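Local coordinates for hypothetical protein TTHA0068 (Thermus thermophilus, PDB 2CWY) that is of unknown function but belongs to the DUF309 family and folds as a compact, all-helical single chain, at residues V8-W12 against L84-A88; A48-R52 against R90-A94. The contacts are given in a common frame with arbitrary orientation. Numbering follows the deposited sequence.

Contact 1. Residues V8-W12 against L84-A88; sequences VLGLW and LLQEA
Two helical segments, 8-12 and 84-88, have short axes nearly parallel (10°) and 13.5 Å apart at closest approach, a gap bridged by long side chains; the closest CA atoms, those of Leu-9 and Leu-84, are 9.1 Å apart. Trp-12 reaches across with chi1 t and chi2 -72°. Leu-84 (chi1 t, chi2 p) lays its CD1 over one indole face, 3.4 Å from the centroid of the Trp-12 six-membered ring and 13° off its normal, a CH-pi contact. Leu-84 CD1 also lies 4.4 Å from Leu-9 CD2 (m, t). At the ring edge Trp-12 NE1 donates to Glu-87 OE1 (2.9 Å, 161°); Glu-87, chi1 and chi2 both t, also uses OE1 in a salt bridge with Arg-91. Ala-88 CB sits 4.4 Å from Trp-12 CH2. A tryptophan thus fills the space between two helices while its one polar side-chain atom, NE1, is hydrogen-bonded. Helix 33-53 packs against this pair, Leu-45 and Leu-49 touching Trp-12 and Val-42 touching Leu-84; Tyr-17 of helix 17-30 meets the indole edge-to-face.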
ATOM      1  N   VAL A   8      -8.683  -6.963  -0.867  1.00  9.62           N
ATOM      2  CA  VAL A   8      -8.011  -5.675  -0.729  1.00  9.62           C
ATOM      3  C   VAL A   8      -7.803  -5.014  -2.079  1.00 10.35           C
ATOM      4  O   VAL A   8      -8.054  -3.825  -2.244  1.00 11.35           O
ATOM      5  CB  VAL A   8      -6.661  -5.835   0.000  1.00 11.89           C
ATOM      6  CG1 VAL A   8      -5.927  -4.495   0.048  1.00 13.40           C
ATOM      7  CG2 VAL A   8      -6.897  -6.359   1.417  1.00 10.60           C
ATOM      8  N   LEU A   9      -7.360  -5.789  -3.055  1.00  9.75           N
ATOM      9  CA  LEU A   9      -7.143  -5.236  -4.386  1.00 12.11           C
ATOM     10  C   LEU A   9      -8.491  -4.878  -5.015  1.00 11.98           C
ATOM     11  O   LEU A   9      -8.565  -4.033  -5.912  1.00 10.69           O
ATOM     12  CB  LEU A   9      -6.370  -6.238  -5.248  1.00 11.12           C
ATOM     13  CG  LEU A   9      -4.953  -6.491  -4.731  1.00 12.10           C
ATOM     14  CD1 LEU A   9      -4.263  -7.531  -5.597  1.00 15.89           C
ATOM     15  CD2 LEU A   9      -4.177  -5.179  -4.722  1.00 13.90           C
ATOM     16  N   GLY A  10      -9.551  -5.519  -4.528  1.00 10.89           N
ATOM     17  CA  GLY A  10     -10.891  -5.228  -5.010  1.00 12.52           C
ATOM     18  C   GLY A  10     -11.255  -3.813  -4.594  1.00 11.77           C
ATOM     19  O   GLY A  10     -11.795  -3.037  -5.386  1.00 10.68           O
ATOM     20  N   LEU A  11     -10.963  -3.470  -3.343  1.00 11.93           N
ATOM     21  CA  LEU A  11     -11.237  -2.123  -2.845  1.00 11.82           C
ATOM     22  C   LEU A  11     -10.407  -1.125  -3.643  1.00 12.43           C
ATOM     23  O   LEU A  11     -10.899  -0.064  -4.041  1.00 10.87           O
ATOM     24  CB  LEU A  11     -10.848  -2.003  -1.369  1.00 10.76           C
ATOM     25  CG  LEU A  11     -11.605  -2.878  -0.371  1.00 10.59           C
ATOM     26  CD1 LEU A  11     -10.837  -2.889   0.950  1.00 11.01           C
ATOM     27  CD2 LEU A  11     -13.026  -2.344  -0.175  1.00 11.51           C
ATOM     28  N   TRP A  12      -9.140  -1.470  -3.858  1.00 11.90           N
ATOM     29  CA  TRP A  12      -8.218  -0.614  -4.607  1.00 12.11           C
ATOM     30  C   TRP A  12      -8.725  -0.354  -6.025  1.00 10.66           C
ATOM     31  O   TRP A  12      -8.683   0.783  -6.508  1.00 10.79           O
ATOM     32  CB  TRP A  12      -6.842  -1.272  -4.672  1.00 10.78           C
ATOM     33  CG  TRP A  12      -5.777  -0.462  -5.378  1.00 14.67           C
ATOM     34  CD1 TRP A  12      -5.671  -0.229  -6.726  1.00 15.69           C
ATOM     35  CD2 TRP A  12      -4.652   0.192  -4.772  1.00 13.39           C
ATOM     36  NE1 TRP A  12      -4.551   0.523  -6.992  1.00 15.08           N
ATOM     37  CE2 TRP A  12      -3.907   0.793  -5.813  1.00 14.73           C
ATOM     38  CE3 TRP A  12      -4.199   0.326  -3.452  1.00 15.50           C
ATOM     39  CZ2 TRP A  12      -2.731   1.517  -5.574  1.00 13.93           C
ATOM     40  CZ3 TRP A  12      -3.023   1.051  -3.216  1.00 13.45           C
ATOM     41  CH2 TRP A  12      -2.308   1.633  -4.273  1.00 16.30           C
ATOM     42  N   LEU A  84       1.886  -3.275  -7.609  1.00  7.50           N
ATOM     43  CA  LEU A  84       1.070  -2.272  -6.936  1.00  8.45           C
ATOM     44  C   LEU A  84       1.830  -0.952  -6.829  1.00  9.30           C
ATOM     45  O   LEU A  84       1.269   0.116  -7.026  1.00 10.16           O
ATOM     46  CB  LEU A  84       0.687  -2.761  -5.538  1.00 10.27           C
ATOM     47  CG  LEU A  84      -0.332  -1.926  -4.767  1.00 13.25           C
ATOM     48  CD1 LEU A  84      -1.609  -1.752  -5.595  1.00 14.89           C
ATOM     49  CD2 LEU A  84      -0.646  -2.639  -3.443  1.00 15.27           C
ATOM     50  N   LEU A  85       3.112  -1.035  -6.497  1.00  8.42           N
ATOM     51  CA  LEU A  85       3.946   0.161  -6.383  1.00  7.32           C
ATOM     52  C   LEU A  85       4.078   0.801  -7.766  1.00  6.82           C
ATOM     53  O   LEU A  85       4.054   2.027  -7.893  1.00  6.30           O
ATOM     54  CB  LEU A  85       5.322  -0.219  -5.834  1.00  6.87           C
ATOM     55  CG  LEU A  85       6.428   0.840  -5.843  1.00  6.19           C
ATOM     56  CD1 LEU A  85       6.075   2.002  -4.948  1.00  6.73           C
ATOM     57  CD2 LEU A  85       7.720   0.192  -5.364  1.00  8.36           C
ATOM     58  N   GLN A  86       4.224  -0.030  -8.798  1.00  7.04           N
ATOM     59  CA  GLN A  86       4.327   0.472 -10.173  1.00  7.73           C
ATOM     60  C   GLN A  86       3.062   1.244 -10.533  1.00  9.28           C
ATOM     61  O   GLN A  86       3.137   2.332 -11.107  1.00  7.30           O
ATOM     62  CB  GLN A  86       4.509  -0.689 -11.152  1.00  9.66           C
ATOM     63  CG  GLN A  86       4.516  -0.286 -12.633  1.00 11.03           C
ATOM     64  CD  GLN A  86       4.797  -1.471 -13.536  1.00 12.56           C
ATOM     65  OE1 GLN A  86       3.962  -2.365 -13.685  1.00 17.50           O
ATOM     66  NE2 GLN A  86       5.981  -1.498 -14.123  1.00 13.54           N
ATOM     67  N   GLU A  87       1.901   0.689 -10.184  1.00  9.12           N
ATOM     68  CA  GLU A  87       0.639   1.354 -10.487  1.00 11.18           C
ATOM     69  C   GLU A  87       0.522   2.678  -9.730  1.00 10.07           C
ATOM     70  O   GLU A  87       0.164   3.707 -10.312  1.00  8.64           O
ATOM     71  CB  GLU A  87      -0.569   0.465 -10.155  1.00 11.00           C
ATOM     72  CG  GLU A  87      -1.914   1.159 -10.494  1.00 15.42           C
ATOM     73  CD  GLU A  87      -3.141   0.400 -10.007  1.00 19.21           C
ATOM     74  OE1 GLU A  87      -4.196   1.046  -9.812  1.00 19.84           O
ATOM     75  OE2 GLU A  87      -3.064  -0.838  -9.827  1.00 23.24           O
ATOM     76  N   ALA A  88       0.823   2.652  -8.433  1.00 10.71           N
ATOM     77  CA  ALA A  88       0.756   3.872  -7.626  1.00 10.46           C
ATOM     78  C   ALA A  88       1.648   4.953  -8.225  1.00  9.01           C
ATOM     79  O   ALA A  88       1.238   6.113  -8.353  1.00  9.42           O
ATOM     80  CB  ALA A  88       1.194   3.584  -6.195  1.00 10.43           C
TER

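Contact 2. Residues A48-R52 against R90-A94; sequences ALHQR and RRLGA
The guanidinium of Arg-52 hydrogen-bonds to a main-chain carbonyl at the C-terminal end of helix 81-92: Arg-52 NH2 donates to Leu-92 O at 3.1 Å (156°), and NH1 adds a weak bond to the same oxygen at 3.5 Å (137°). To reach it, Arg-52 folds back with chi1, chi2 and chi3 all m and chi4 at -88°, which brings Leu-92 CD2 over one face of the guanidinium and sets Arg-52 CG 3.6 Å from that methyl. The acceptor lies where the helix ends: Gly-93 takes positive phi (74/22) in a Schellman motif, with Gly-93 N bonded to Arg-90 O at 3.0 Å, and Ala-94 closes the chain. Segment 48-52 is regular helix, with Arg-52 N to Ala-48 O at 3.1 Å. The nearest CA atoms are those of Leu-49 and Leu-92, 7.2 Å apart. Leu-92 and Leu-49 are both m, t; Leu-49 CD2 meets Leu-92 CD2 at 3.5 Å. Leu-92 CD1 rests 3.8 Å from Ala-48 CB. Leu-49 CD2 also touches Arg-91 CB at 3.8 Å, and the charged end of Arg-91 turns to Glu-87. Leu-62 of helix 59-69 also packs on Leu-92. The chemistry is therefore layered: buried leucine and alanine packing joins the helices, and at its exposed margin an arginine donates to the carbonyl of Leu-92 near the helix end.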
ATOM      1  N   ALA A  48      -1.279   7.785  -0.274  1.00  7.79           N
ATOM      2  CA  ALA A  48      -0.801   8.735  -1.276  1.00  8.27           C
ATOM      3  C   ALA A  48      -1.896   9.022  -2.297  1.00  9.08           C
ATOM      4  O   ALA A  48      -2.161  10.174  -2.632  1.00  6.92           O
ATOM      5  CB  ALA A  48       0.424   8.175  -1.988  1.00  8.98           C
ATOM      6  N   LEU A  49      -2.539   7.967  -2.791  1.00  8.10           N
ATOM      7  CA  LEU A  49      -3.588   8.157  -3.779  1.00  8.08           C
ATOM      8  C   LEU A  49      -4.807   8.866  -3.204  1.00  8.80           C
ATOM      9  O   LEU A  49      -5.456   9.655  -3.904  1.00  7.34           O
ATOM     10  CB  LEU A  49      -3.979   6.811  -4.395  1.00  9.53           C
ATOM     11  CG  LEU A  49      -2.809   6.153  -5.126  1.00 12.28           C
ATOM     12  CD1 LEU A  49      -3.271   4.830  -5.719  1.00 14.53           C
ATOM     13  CD2 LEU A  49      -2.286   7.072  -6.220  1.00 14.52           C
ATOM     14  N   HIS A  50      -5.115   8.593  -1.934  1.00  6.67           N
ATOM     15  CA  HIS A  50      -6.243   9.243  -1.270  1.00  7.50           C
ATOM     16  C   HIS A  50      -5.942  10.743  -1.164  1.00  6.55           C
ATOM     17  O   HIS A  50      -6.799  11.577  -1.455  1.00  8.18           O
ATOM     18  CB  HIS A  50      -6.452   8.665   0.131  1.00  8.37           C
ATOM     19  CG  HIS A  50      -7.489   9.392   0.934  1.00 11.77           C
ATOM     20  ND1 HIS A  50      -8.821   9.417   0.585  1.00 13.48           N
ATOM     21  CD2 HIS A  50      -7.378  10.152   2.048  1.00 12.45           C
ATOM     22  CE1 HIS A  50      -9.489  10.162   1.448  1.00 13.74           C
ATOM     23  NE2 HIS A  50      -8.636  10.621   2.346  1.00 15.59           N
ATOM     24  N   GLN A  51      -4.725  11.087  -0.750  1.00  7.97           N
ATOM     25  CA  GLN A  51      -4.359  12.494  -0.637  1.00  8.65           C
ATOM     26  C   GLN A  51      -4.488  13.204  -1.971  1.00  8.14           C
ATOM     27  O   GLN A  51      -4.987  14.318  -2.035  1.00  7.18           O
ATOM     28  CB  GLN A  51      -2.930  12.652  -0.119  1.00 10.49           C
ATOM     29  CG  GLN A  51      -2.783  12.367   1.377  1.00 11.07           C
ATOM     30  CD  GLN A  51      -3.603  13.313   2.236  1.00 13.52           C
ATOM     31  OE1 GLN A  51      -3.397  14.523   2.210  1.00 14.01           O
ATOM     32  NE2 GLN A  51      -4.531  12.760   3.014  1.00 12.89           N
ATOM     33  N   ARG A  52      -4.049  12.554  -3.041  1.00  9.03           N
ATOM     34  CA  ARG A  52      -4.119  13.184  -4.348  1.00 10.96           C
ATOM     35  C   ARG A  52      -5.550  13.378  -4.835  1.00 12.74           C
ATOM     36  O   ARG A  52      -5.840  14.325  -5.564  1.00 13.32           O
ATOM     37  CB  ARG A  52      -3.248  12.401  -5.340  1.00 11.19           C
ATOM     38  CG  ARG A  52      -1.765  12.742  -5.101  1.00 12.32           C
ATOM     39  CD  ARG A  52      -1.428  14.100  -5.747  1.00 14.69           C
ATOM     40  NE  ARG A  52      -1.559  13.931  -7.182  1.00 16.38           N
ATOM     41  CZ  ARG A  52      -0.584  13.513  -7.983  1.00 13.68           C
ATOM     42  NH1 ARG A  52      -0.833  13.347  -9.267  1.00 16.16           N
ATOM     43  NH2 ARG A  52       0.649  13.338  -7.531  1.00 14.98           N
ATOM     44  N   ARG A  90       2.656   5.342 -11.293  1.00 11.38           N
ATOM     45  CA  ARG A  90       2.081   5.880 -12.517  1.00 13.19           C
ATOM     46  C   ARG A  90       0.915   6.811 -12.232  1.00 13.36           C
ATOM     47  O   ARG A  90       0.836   7.901 -12.816  1.00 13.52           O
ATOM     48  CB  ARG A  90       1.673   4.742 -13.448  1.00 14.53           C
ATOM     49  CG  ARG A  90       2.878   4.097 -14.071  1.00 19.33           C
ATOM     50  CD  ARG A  90       2.532   2.868 -14.879  1.00 23.08           C
ATOM     51  NE  ARG A  90       3.732   2.304 -15.494  1.00 23.61           N
ATOM     52  CZ  ARG A  90       3.800   1.063 -15.956  1.00 26.21           C
ATOM     53  NH1 ARG A  90       2.740   0.275 -15.869  1.00 25.14           N
ATOM     54  NH2 ARG A  90       4.924   0.606 -16.490  1.00 26.55           N
ATOM     55  N   ARG A  91       0.032   6.416 -11.316  1.00 12.59           N
ATOM     56  CA  ARG A  91      -1.105   7.266 -10.969  1.00 14.15           C
ATOM     57  C   ARG A  91      -0.669   8.604 -10.363  1.00 14.35           C
ATOM     58  O   ARG A  91      -1.364   9.610 -10.503  1.00 15.39           O
ATOM     59  CB  ARG A  91      -2.044   6.550  -9.998  1.00 14.58           C
ATOM     60  CG  ARG A  91      -2.884   5.454 -10.655  1.00 16.64           C
ATOM     61  CD  ARG A  91      -3.863   4.819  -9.676  1.00 17.71           C
ATOM     62  NE  ARG A  91      -4.671   3.786 -10.322  1.00 18.79           N
ATOM     63  CZ  ARG A  91      -5.694   4.036 -11.131  1.00 20.32           C
ATOM     64  NH1 ARG A  91      -6.047   5.286 -11.389  1.00 19.79           N
ATOM     65  NH2 ARG A  91      -6.359   3.030 -11.693  1.00 22.01           N
ATOM     66  N   LEU A  92       0.476   8.611  -9.688  1.00 14.74           N
ATOM     67  CA  LEU A  92       0.984   9.824  -9.063  1.00 13.38           C
ATOM     68  C   LEU A  92       1.859  10.642  -9.995  1.00 14.87           C
ATOM     69  O   LEU A  92       2.240  11.771  -9.670  1.00 14.55           O
ATOM     70  CB  LEU A  92       1.774   9.473  -7.799  1.00 12.41           C
ATOM     71  CG  LEU A  92       0.959   8.825  -6.678  1.00 13.59           C
ATOM     72  CD1 LEU A  92       1.882   8.388  -5.538  1.00 13.90           C
ATOM     73  CD2 LEU A  92      -0.086   9.799  -6.186  1.00 14.57           C
ATOM     74  N   GLY A  93       2.170  10.078 -11.154  1.00 16.01           N
ATOM     75  CA  GLY A  93       3.025  10.763 -12.108  1.00 21.07           C
ATOM     76  C   GLY A  93       4.463  10.734 -11.628  1.00 23.87           C
ATOM     77  O   GLY A  93       5.281  11.560 -12.033  1.00 24.61           O
ATOM     78  N   ALA A  94       4.770   9.769 -10.766  1.00 27.14           N
ATOM     79  CA  ALA A  94       6.106   9.620 -10.197  1.00 30.66           C
ATOM     80  C   ALA A  94       6.981   8.638 -10.977  1.00 33.13           C
ATOM     81  O   ALA A  94       7.895   9.107 -11.688  1.00 35.10           O
ATOM     82  CB  ALA A  94       5.993   9.172  -8.746  1.00 30.93           C
ATOM     83  OXT ALA A  94       6.742   7.413 -10.876  1.00 36.76           O
TER

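Contacts 1 and 2 share helix 81-92 and lie one after the other along it, their centres 11 Å apart. Contact 1 is the deeper, its centre about 7 Å from the centre of the chain against 12 Å for contact 2. They touch directly: Trp-12 CZ2 of contact 1 packs 3.4 Å from Leu-49 CD1 of contact 2, and Ala-88 O lies 4.2 Å from Leu-49 CD2. Glu-87 of contact 1 and Arg-91 of contact 2 pair in a salt bridge one turn apart within helix 81-92. The segments alternate along the chain; because both contacts use helix 81-92, it is joined to helix 5-13 and to the C-terminal end of helix 33-53. With the function unknown, neither contact can be placed relative to an active site.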